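Local coordinates for protein inorganic pyrophosphatase (Coxiella burnetii, PDB 3TR4) that probably catalyses the magnesium-dependent hydrolysis of inorganic pyrophosphate to two phosphate ions, working as a homohexamer, at residues Leu86-Ala91 with Val112-Arg117. Numbering follows the deposited sequence.
Sequences LMRVRA and VVKACR
Val112 packs tightly against the backbone of Arg88: its N donates to Arg88 O at 3.1 Å, nearly straight at 164°, and both its methyls lie against that same carbonyl, CG1 only 3.6 Å from Arg88 O. A compact branched residue suits this buried spot, since the beta-branch lets both methyls pack against the carbonyl that its own N-H is bonded to, while CG2 also lies over one face of the Arg88 guanidinium. The fold here is the pyrophosphatase beta barrel: strand 106-111 runs antiparallel to strand 86-99, and the bond from Val112 continues that pairing one residue past the strand's end. The chain then turns, Val112 O accepting from both Ala115 N and Cys116 N. Arg90, its chain extended from CG to NE, reaches toward the start of the loop, its CD 4.1 Å from Val112 CA and its NE 4.0 Å from Val113 CG2. Arginine fits because its long stem packs as a hydrocarbon while its buried head serves backbone carbonyls: NH1 donates to Ile122 O, and NH2 reaches Cys116 O through a water lying in the guanidinium plane. Towards solvent the contact is looser. A bend at chi3 (53°) turns Arg88 NE off the line of the stem. Arg88 NH1 lies 3.9 Å from Lys114 NZ, a close approach of like charges probably offset by the salt bridge from Arg88 NH2 to Asp16. Lysine suits this exposed turn, where its ammonium can be solvated while CD lies in plane at the guanidinium edge.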
loop_
_atom_site.group_PDB
_atom_site.type_symbol
_atom_site.label_atom_id
_atom_site.label_comp_id
_atom_site.label_asym_id
_atom_site.label_seq_id
_atom_site.Cartn_x
_atom_site.Cartn_y
_atom_site.Cartn_z
ATOM N N LEU B 86 2.560 -21.127 5.152
ATOM C CA LEU B 86 3.237 -21.937 6.160
ATOM C C LEU B 86 4.727 -21.612 6.156
ATOM O O LEU B 86 5.311 -21.378 5.102
ATOM C CB LEU B 86 3.014 -23.425 5.884
ATOM C CG LEU B 86 3.444 -24.419 6.967
ATOM C CD1 LEU B 86 2.692 -25.730 6.820
ATOM C CD2 LEU B 86 4.949 -24.651 6.942
HETATM N N MSE B 87 5.337 -21.584 7.335
HETATM C CA MSE B 87 6.767 -21.321 7.435
HETATM C C MSE B 87 7.409 -22.114 8.565
HETATM O O MSE B 87 6.744 -22.501 9.528
HETATM C CB MSE B 87 7.036 -19.822 7.599
HETATM C CG MSE B 87 6.428 -19.197 8.841
HETATM SE SE MSE B 87 6.663 -17.251 8.852
HETATM C CE MSE B 87 8.613 -17.186 8.738
ATOM N N ARG B 88 8.707 -22.365 8.431
ATOM C CA ARG B 88 9.449 -23.107 9.434
ATOM C C ARG B 88 10.186 -22.135 10.344
ATOM O O ARG B 88 10.943 -21.283 9.873
ATOM C CB ARG B 88 10.429 -24.068 8.759
ATOM C CG ARG B 88 9.736 -25.158 7.945
ATOM C CD ARG B 88 10.723 -26.006 7.156
ATOM N NE ARG B 88 11.781 -26.547 8.003
ATOM C CZ ARG B 88 13.079 -26.391 7.763
ATOM N NH1 ARG B 88 13.481 -25.717 6.694
ATOM N NH2 ARG B 88 13.976 -26.913 8.587
ATOM N N VAL B 89 9.960 -22.264 11.648
ATOM C CA VAL B 89 10.494 -21.312 12.614
ATOM C C VAL B 89 11.203 -22.000 13.774
ATOM O O VAL B 89 11.131 -23.219 13.934
ATOM C CB VAL B 89 9.369 -20.400 13.177
ATOM C CG1 VAL B 89 8.655 -19.678 12.050
ATOM C CG2 VAL B 89 8.382 -21.214 13.995
ATOM N N ARG B 90 11.902 -21.203 14.574
ATOM C CA ARG B 90 12.574 -21.692 15.767
ATOM C C ARG B 90 12.241 -20.753 16.921
ATOM O O ARG B 90 12.207 -19.536 16.742
ATOM C CB ARG B 90 14.088 -21.763 15.540
ATOM C CG ARG B 90 14.694 -20.473 15.011
ATOM C CD ARG B 90 16.172 -20.635 14.666
ATOM N NE ARG B 90 16.749 -19.385 14.176
ATOM C CZ ARG B 90 17.268 -18.445 14.959
ATOM N NH1 ARG B 90 17.289 -18.614 16.274
ATOM N NH2 ARG B 90 17.766 -17.337 14.427
ATOM N N ALA B 91 11.991 -21.314 18.100
ATOM C CA ALA B 91 11.554 -20.515 19.245
ATOM C C ALA B 91 12.689 -19.779 19.959
ATOM O O ALA B 91 13.820 -20.260 20.023
ATOM C CB ALA B 91 10.781 -21.379 20.234
ATOM N N VAL B 112 13.764 -20.208 10.637
ATOM C CA VAL B 112 14.977 -21.017 10.719
ATOM C C VAL B 112 16.091 -20.297 9.966
ATOM O O VAL B 112 15.826 -19.479 9.085
ATOM C CB VAL B 112 14.781 -22.438 10.146
ATOM C CG1 VAL B 112 13.791 -23.229 11.004
ATOM C CG2 VAL B 112 14.319 -22.378 8.700
ATOM N N VAL B 113 17.339 -20.590 10.318
ATOM C CA VAL B 113 18.478 -19.890 9.721
ATOM C C VAL B 113 18.485 -19.977 8.195
ATOM O O VAL B 113 18.748 -18.988 7.510
ATOM C CB VAL B 113 19.816 -20.411 10.277
ATOM C CG1 VAL B 113 20.977 -19.752 9.555
ATOM C CG2 VAL B 113 19.894 -20.160 11.781
ATOM N N LYS B 114 18.192 -21.163 7.670
ATOM C CA LYS B 114 18.113 -21.375 6.229
ATOM C C LYS B 114 17.227 -20.347 5.533
ATOM O O LYS B 114 17.533 -19.896 4.427
ATOM C CB LYS B 114 17.582 -22.780 5.934
ATOM C CG LYS B 114 17.076 -22.967 4.510
ATOM C CD LYS B 114 16.368 -24.304 4.348
ATOM C CE LYS B 114 17.274 -25.460 4.750
ATOM N NZ LYS B 114 16.593 -26.780 4.629
ATOM N N ALA B 115 16.123 -19.986 6.181
ATOM C CA ALA B 115 15.153 -19.071 5.589
ATOM C C ALA B 115 15.494 -17.609 5.868
ATOM O O ALA B 115 15.136 -16.723 5.093
ATOM C CB ALA B 115 13.749 -19.396 6.079
ATOM N N CYS B 116 16.186 -17.356 6.974
ATOM C CA CYS B 116 16.575 -15.991 7.314
ATOM C C CYS B 116 17.971 -15.920 7.927
ATOM O O CYS B 116 18.130 -16.016 9.142
ATOM C CB CYS B 116 15.550 -15.356 8.259
ATOM S SG CYS B 116 15.790 -13.581 8.516
ATOM N N ARG B 117 18.976 -15.745 7.072
ATOM C CA ARG B 117 20.363 -15.609 7.511
ATOM C C ARG B 117 20.556 -14.433 8.457
ATOM O O ARG B 117 21.328 -14.514 9.411
ATOM C CB ARG B 117 21.284 -15.428 6.304
ATOM C CG ARG B 117 21.761 -16.716 5.688
ATOM C CD ARG B 117 22.716 -17.440 6.616
ATOM N NE ARG B 117 23.197 -18.669 6.000
ATOM C CZ ARG B 117 24.293 -18.750 5.254
ATOM N NH1 ARG B 117 25.038 -17.673 5.038
ATOM N NH2 ARG B 117 24.649 -19.912 4.729
HETATM O O HOH W 1 17.191 -17.068 11.540
#